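Local coordinates for putative uronate isomerase (PDB 4NAR), which is of uncertain function but probably belongs with the lactate racemases, which interconvert the two enantiomers of lactate, at residues A[321-324]-A[325-328]; A[380-383]-A[384-387]; A[393-396]-A[397-400]. All coordinates share one frame; numbering follows the deposited sequence.

Contact 1. Residues A[321-324]-A[325-328]; sequences DKWI and REIG
Arg325 N reaches back to Asp321 O at 3.2 Å, and the next three amides repeat the step: Glu326 N bonds to Lys322 O, Ile327 N to Trp323 O, and Gly328 N closes the run on Ile324 O at 2.8 Å. These are the i to i+4 bonds of a single alpha-helix in its last two turns. On the side of the first bond the side chains repeat the link. Arg325 turns back along the helix and presents its NE and NH2 together to one oxygen, Asp321 OD2, with NH2 at 2.6 Å and NE at 2.7 Å. The fit is uneven. OD2 lies in the guanidinium plane and NH2 meets it nearly along its C-O bond, whereas NE comes in from above the carboxylate, and the two flat groups are turned 47° apart. With CG of Asp321 anti to the backbone N (chi1 -174°), the carboxylate also reaches back with OD1, which takes the amides of Phe314 and His315 in the preceding loop. One face of the guanidinium lies over Lys322 CA.

This is an i, i+4 salt bridge near the C-terminal end of helix 318-327, which stops where Gly328 takes a positive phi (69°) in the C' position. On a second flank Glu326 OE1 sits at the edge of the Trp323 indole, in its plane, 3.3 Å from CD1. Lys322 runs alongside Glu326, and Lys322 CG is 4.1 Å from Glu326 OE2. The greasy side belongs to Ile324 and Ile327. Ile324 packs on Phe314, Tyr329 and Val349, while Ile327 meets Val335 and Tyr338 of helix 332-341 and Val353 of helix 347-357.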
loop_
_atom_site.group_PDB
_atom_site.type_symbol
_atom_site.label_atom_id
_atom_site.label_comp_id
_atom_site.label_asym_id
_atom_site.label_seq_id
_atom_site.Cartn_x
_atom_site.Cartn_y
_atom_site.Cartn_z
ATOM N N ASP A 321 6.360 -1.463 -16.178
ATOM C CA ASP A 321 7.479 -2.403 -16.196
ATOM C C ASP A 321 8.610 -1.931 -17.144
ATOM O O ASP A 321 9.797 -1.937 -16.766
ATOM C CB ASP A 321 6.975 -3.799 -16.590
ATOM C CG ASP A 321 8.060 -4.862 -16.495
ATOM O OD1 ASP A 321 8.168 -5.511 -15.428
ATOM O OD2 ASP A 321 8.807 -5.044 -17.486
ATOM N N LYS A 322 8.234 -1.510 -18.357
ATOM C CA LYS A 322 9.167 -0.900 -19.318
ATOM C C LYS A 322 9.835 0.325 -18.697
ATOM O O LYS A 322 11.051 0.518 -18.797
ATOM C CB LYS A 322 8.418 -0.473 -20.583
ATOM C CG LYS A 322 9.110 -0.787 -21.904
ATOM C CD LYS A 322 8.101 -0.718 -23.065
ATOM C CE LYS A 322 6.983 -1.782 -22.907
ATOM N NZ LYS A 322 5.613 -1.324 -23.367
ATOM N N TRP A 323 9.031 1.143 -18.034
ATOM C CA TRP A 323 9.541 2.372 -17.445
ATOM C C TRP A 323 10.554 2.105 -16.343
ATOM O O TRP A 323 11.612 2.741 -16.307
ATOM C CB TRP A 323 8.394 3.229 -16.932
ATOM C CG TRP A 323 7.664 3.914 -18.038
ATOM C CD1 TRP A 323 8.136 4.172 -19.302
ATOM C CD2 TRP A 323 6.328 4.442 -17.989
ATOM N NE1 TRP A 323 7.173 4.830 -20.040
ATOM C CE2 TRP A 323 6.055 5.010 -19.258
ATOM C CE3 TRP A 323 5.339 4.492 -16.999
ATOM C CZ2 TRP A 323 4.821 5.627 -19.559
ATOM C CZ3 TRP A 323 4.112 5.103 -17.297
ATOM C CH2 TRP A 323 3.869 5.663 -18.570
ATOM N N ILE A 324 10.232 1.168 -15.455
ATOM C CA ILE A 324 11.159 0.773 -14.398
ATOM C C ILE A 324 12.519 0.344 -14.955
ATOM O O ILE A 324 13.564 0.800 -14.468
ATOM C CB ILE A 324 10.584 -0.358 -13.525
ATOM C CG1 ILE A 324 9.407 0.172 -12.691
ATOM C CG2 ILE A 324 11.679 -0.934 -12.632
ATOM C CD1 ILE A 324 8.444 -0.896 -12.242
ATOM N N ARG A 325 12.498 -0.518 -15.973
ATOM C CA ARG A 325 13.718 -0.997 -16.627
ATOM C C ARG A 325 14.485 0.111 -17.373
ATOM O O ARG A 325 15.713 0.067 -17.444
ATOM C CB ARG A 325 13.404 -2.158 -17.579
ATOM C CG ARG A 325 13.102 -3.484 -16.879
ATOM C CD ARG A 325 12.807 -4.628 -17.874
ATOM N NE ARG A 325 11.404 -4.653 -18.301
ATOM C CZ ARG A 325 10.967 -4.361 -19.531
ATOM N NH1 ARG A 325 11.826 -4.020 -20.485
ATOM N NH2 ARG A 325 9.663 -4.419 -19.809
ATOM N N GLU A 326 13.772 1.092 -17.930
ATOM C CA GLU A 326 14.425 2.238 -18.573
ATOM C C GLU A 326 15.306 3.021 -17.595
ATOM O O GLU A 326 16.513 3.192 -17.816
ATOM C CB GLU A 326 13.391 3.186 -19.188
ATOM C CG GLU A 326 13.293 3.118 -20.711
ATOM C CD GLU A 326 11.858 3.302 -21.230
ATOM O OE1 GLU A 326 11.133 4.192 -20.706
ATOM O OE2 GLU A 326 11.459 2.549 -22.159
ATOM N N ILE A 327 14.701 3.508 -16.517
ATOM C CA ILE A 327 15.436 4.339 -15.577
ATOM C C ILE A 327 16.337 3.514 -14.631
ATOM O O ILE A 327 17.430 3.956 -14.269
ATOM C CB ILE A 327 14.479 5.281 -14.784
ATOM C CG1 ILE A 327 15.264 6.399 -14.087
ATOM C CG2 ILE A 327 13.570 4.495 -13.804
ATOM C CD1 ILE A 327 14.407 7.228 -13.155
ATOM N N GLY A 328 15.886 2.321 -14.240
ATOM C CA GLY A 328 16.641 1.504 -13.299
ATOM C C GLY A 328 16.668 2.108 -11.895
ATOM O O GLY A 328 16.094 3.188 -11.631
#

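Contact 2. Residues A[380-383]-A[384-387]; sequences SIPE and DECR
Arg387 faces two carboxylates at once, forming a three-residue salt-bridge network with Glu383 and Asp384. The bridge to Glu383 is long, with Glu383 OE2 3.5 Å from Arg387 NH2, and oblique, the carboxylate plane 66° from the guanidinium. Asp384 OD1 is 3.3 Å from Arg387 NH1 but well out of the guanidinium plane; no N-H points at it, and charge alone ties it in. Glu383 gets there as an extended chain. Arg387 instead starts with CG between its backbone N and carbonyl carbon (chi1 81°) and bends at its third torsion, which brings the guanidinium back beside the two carboxylates of the first turn.

That turn starts from Pro382 as N-cap, a residue without a side-chain acceptor. Its carbonyl oxygen takes Cys386 N at 2.9 Å, the first i to i+4 bond, and Arg387 N follows on Glu383 O. Glu385 lies alongside the proline ring, OE1 3.1 Å from Pro382 CD. Inside, Ile381 CG2 touches Cys386 SG at 3.7 Å. The contact thus joins the end of strand 373-379 to helix 383-388: Ile381 rests on Ile311, and Glu383 and Cys386 lie against Tyr393 of edge strand 392-393.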
loop_
_atom_site.group_PDB
_atom_site.type_symbol
_atom_site.label_atom_id
_atom_site.label_comp_id
_atom_site.label_asym_id
_atom_site.label_seq_id
_atom_site.Cartn_x
_atom_site.Cartn_y
_atom_site.Cartn_z
ATOM N N SER A 380 13.432 -15.073 -9.558
ATOM C CA SER A 380 13.648 -15.742 -10.842
ATOM C C SER A 380 13.867 -14.742 -11.979
ATOM O O SER A 380 13.835 -15.102 -13.162
ATOM C CB SER A 380 12.551 -16.770 -11.170
ATOM O OG SER A 380 11.271 -16.198 -11.054
ATOM N N ILE A 381 14.106 -13.487 -11.604
ATOM C CA ILE A 381 14.637 -12.498 -12.536
ATOM C C ILE A 381 16.131 -12.804 -12.738
ATOM O O ILE A 381 16.884 -12.930 -11.751
ATOM C CB ILE A 381 14.422 -11.067 -11.996
ATOM C CG1 ILE A 381 12.917 -10.804 -11.848
ATOM C CG2 ILE A 381 15.105 -10.023 -12.899
ATOM C CD1 ILE A 381 12.566 -9.573 -11.075
ATOM N N PRO A 382 16.565 -12.966 -14.006
ATOM C CA PRO A 382 17.964 -13.376 -14.221
ATOM C C PRO A 382 18.969 -12.336 -13.741
ATOM O O PRO A 382 18.665 -11.124 -13.693
ATOM C CB PRO A 382 18.058 -13.547 -15.744
ATOM C CG PRO A 382 16.670 -13.899 -16.155
ATOM C CD PRO A 382 15.768 -13.072 -15.240
ATOM N N GLU A 383 20.158 -12.819 -13.393
ATOM C CA GLU A 383 21.244 -11.955 -12.943
ATOM C C GLU A 383 21.493 -10.764 -13.882
ATOM O O GLU A 383 21.616 -9.625 -13.435
ATOM C CB GLU A 383 22.539 -12.757 -12.754
ATOM C CG GLU A 383 23.754 -11.873 -12.474
ATOM C CD GLU A 383 25.000 -12.670 -12.078
ATOM O OE1 GLU A 383 25.011 -13.913 -12.286
ATOM O OE2 GLU A 383 25.962 -12.047 -11.554
ATOM N N ASP A 384 21.567 -11.032 -15.180
ATOM C CA ASP A 384 21.874 -9.979 -16.137
ATOM C C ASP A 384 20.761 -8.936 -16.194
ATOM O O ASP A 384 21.035 -7.746 -16.329
ATOM C CB ASP A 384 22.183 -10.559 -17.522
ATOM C CG ASP A 384 23.518 -11.321 -17.551
ATOM O OD1 ASP A 384 24.400 -11.032 -16.708
ATOM O OD2 ASP A 384 23.681 -12.215 -18.413
ATOM N N GLU A 385 19.515 -9.382 -16.057
ATOM C CA GLU A 385 18.388 -8.463 -16.056
ATOM C C GLU A 385 18.334 -7.633 -14.777
ATOM O O GLU A 385 17.874 -6.484 -14.787
ATOM C CB GLU A 385 17.081 -9.210 -16.339
ATOM C CG GLU A 385 16.793 -9.286 -17.856
ATOM C CD GLU A 385 16.058 -10.552 -18.297
ATOM O OE1 GLU A 385 15.238 -11.072 -17.500
ATOM O OE2 GLU A 385 16.293 -11.012 -19.449
ATOM N N CYS A 386 18.848 -8.199 -13.685
ATOM C CA CYS A 386 19.021 -7.455 -12.434
ATOM C C CYS A 386 20.068 -6.339 -12.527
ATOM O O CYS A 386 19.823 -5.200 -12.097
ATOM C CB CYS A 386 19.411 -8.403 -11.288
ATOM S SG CYS A 386 18.067 -9.469 -10.683
ATOM N N ARG A 387 21.250 -6.658 -13.048
ATOM C CA ARG A 387 22.281 -5.630 -13.085
ATOM C C ARG A 387 21.910 -4.551 -14.105
ATOM O O ARG A 387 22.212 -3.373 -13.895
ATOM C CB ARG A 387 23.692 -6.203 -13.267
ATOM C CG ARG A 387 24.107 -6.574 -14.668
ATOM C CD ARG A 387 25.636 -6.591 -14.757
ATOM N NE ARG A 387 26.230 -7.726 -14.040
ATOM C CZ ARG A 387 26.777 -8.786 -14.639
ATOM N NH1 ARG A 387 26.831 -8.850 -15.966
ATOM N NH2 ARG A 387 27.293 -9.780 -13.916
#

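Contact 3. Residues A[393-396]-A[397-400]; sequences YMDP and SKIK
Asp395 accepts from Ser397 through its carboxylate and from Lys398 through its backbone, an Asx turn combined with a type I beta turn over residues 395-398. Ser397 N lies 3.2 Å from Asp395 OD1, coming from above the carboxylate plane, and Lys398 N is bonded to Asp395 O at 3.1 Å, again from above the carbonyl plane. Ser397 OG adds a weak bond to the same OD1. The carboxylate is swung over the turn because its CG stands anti to the backbone N (chi1 -167°), while Ser397 OG occupies the cramped site between its own N and carbonyl carbon, on the side where OD1 waits. A second turn overlaps the first: Ile399 N makes a weak bond to Pro396 O.

Lys398 bends at its second torsion and lays CD against Asp395 OD2 at 3.4 Å. Its NZ bonds to Ser397 OG and stays 4.0 Å from Asp395 OD2, beyond a salt bridge, so the opposite charges probably attract, though no direct pair is made. Replacing Asp395 by an alanine would probably leave the Ser397 amide and hydroxyl without their shared acceptor, and the turn freer to open.

The inner side of the turn is Ile399. Its CG1 touches Asp395 O, and its end reaches Met394, built as selenomethionine. The two side chains cross at about a right angle. Together with Pro396, Ile399 packs on Tyr307, and Met394 on Gln303 and Ile305, all from strand 302-308, so the turn covers one face of the parallel sheet just past strand 392-393. Ile399 CD1 touches both Met394 CB and, at 3.5 Å, Met394 SE.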
loop_
_atom_site.group_PDB
_atom_site.type_symbol
_atom_site.label_atom_id
_atom_site.label_comp_id
_atom_site.label_asym_id
_atom_site.label_seq_id
_atom_site.Cartn_x
_atom_site.Cartn_y
_atom_site.Cartn_z
ATOM N N TYR A 393 22.280 -9.466 -7.421
ATOM C CA TYR A 393 21.651 -10.771 -7.668
ATOM C C TYR A 393 22.190 -11.862 -6.742
ATOM O O TYR A 393 23.376 -11.884 -6.413
ATOM C CB TYR A 393 21.861 -11.212 -9.124
ATOM C CG TYR A 393 21.377 -12.625 -9.430
ATOM C CD1 TYR A 393 22.240 -13.724 -9.345
ATOM C CD2 TYR A 393 20.050 -12.861 -9.802
ATOM C CE1 TYR A 393 21.788 -15.012 -9.618
ATOM C CE2 TYR A 393 19.594 -14.146 -10.085
ATOM C CZ TYR A 393 20.468 -15.213 -9.997
ATOM O OH TYR A 393 20.007 -16.480 -10.277
HETATM N N MSE A 394 21.307 -12.772 -6.337
HETATM C CA MSE A 394 21.726 -14.015 -5.692
HETATM C C MSE A 394 20.822 -15.124 -6.184
HETATM O O MSE A 394 19.604 -14.934 -6.307
HETATM C CB MSE A 394 21.675 -13.931 -4.158
HETATM C CG MSE A 394 22.960 -13.449 -3.507
HETATM SE SE MSE A 394 22.858 -13.470 -1.542
HETATM C CE MSE A 394 24.425 -12.362 -1.167
ATOM N N ASP A 395 21.427 -16.266 -6.496
ATOM C CA ASP A 395 20.684 -17.459 -6.864
ATOM C C ASP A 395 19.772 -17.784 -5.693
ATOM O O ASP A 395 20.265 -18.041 -4.590
ATOM C CB ASP A 395 21.661 -18.612 -7.093
ATOM C CG ASP A 395 21.023 -19.809 -7.786
ATOM O OD1 ASP A 395 19.771 -19.961 -7.751
ATOM O OD2 ASP A 395 21.795 -20.613 -8.367
ATOM N N PRO A 396 18.442 -17.756 -5.923
ATOM C CA PRO A 396 17.449 -18.031 -4.871
ATOM C C PRO A 396 17.560 -19.449 -4.310
ATOM O O PRO A 396 17.161 -19.681 -3.162
ATOM C CB PRO A 396 16.100 -17.865 -5.594
ATOM C CG PRO A 396 16.418 -18.070 -7.060
ATOM C CD PRO A 396 17.797 -17.468 -7.220
ATOM N N SER A 397 18.089 -20.378 -5.104
ATOM C CA SER A 397 18.214 -21.765 -4.658
ATOM C C SER A 397 19.357 -21.927 -3.661
ATOM O O SER A 397 19.416 -22.917 -2.937
ATOM C CB SER A 397 18.429 -22.708 -5.845
ATOM O OG SER A 397 19.770 -22.636 -6.309
ATOM N N LYS A 398 20.269 -20.959 -3.629
ATOM C CA LYS A 398 21.416 -21.027 -2.726
ATOM C C LYS A 398 21.199 -20.266 -1.423
ATOM O O LYS A 398 22.096 -20.216 -0.576
ATOM C CB LYS A 398 22.689 -20.505 -3.405
ATOM C CG LYS A 398 23.501 -21.572 -4.129
ATOM C CD LYS A 398 22.819 -22.021 -5.416
ATOM C CE LYS A 398 23.502 -23.261 -6.012
ATOM N NZ LYS A 398 22.489 -24.176 -6.653
ATOM N N ILE A 399 20.022 -19.667 -1.260
ATOM C CA ILE A 399 19.727 -18.914 -0.040
ATOM C C ILE A 399 19.091 -19.808 1.036
ATOM O O ILE A 399 18.044 -20.408 0.796
ATOM C CB ILE A 399 18.794 -17.725 -0.325
ATOM C CG1 ILE A 399 19.351 -16.860 -1.460
ATOM C CG2 ILE A 399 18.606 -16.884 0.943
ATOM C CD1 ILE A 399 20.661 -16.177 -1.120
ATOM N N LYS A 400 19.709 -19.886 2.216
ATOM C CA LYS A 400 19.216 -20.759 3.300
ATOM C C LYS A 400 19.370 -20.125 4.684
ATOM O O LYS A 400 20.404 -19.499 4.966
ATOM C CB LYS A 400 19.906 -22.133 3.252
ATOM C CG LYS A 400 19.207 -23.113 2.307
ATOM C CD LYS A 400 20.193 -24.030 1.588
ATOM C CE LYS A 400 21.263 -23.230 0.857
ATOM N NZ LYS A 400 22.316 -24.121 0.282
#

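Contacts 1, 2 and 3 follow one another along the chain, and contacts 2 and 3 frame the edge of the five-stranded parallel sheet. Contact 2 leads out of strand 373-379 into helix 383-388, and contact 3 leaves edge strand 392-393. Their centres are 12 Å apart, and they touch where the Tyr393 ring also packs on the backbone of Ile381, tying the start of the short helix to the strand that follows it. Contact 1, on helix 318-327, lies about 13 Å from contact 2 and 24 Å from contact 3, centre to centre, and touches neither. Residues 311 to 315, in the loop between strand 302-308 and that helix, serve both sites: Ile311 bonds to Ser380 at the contact 2 end.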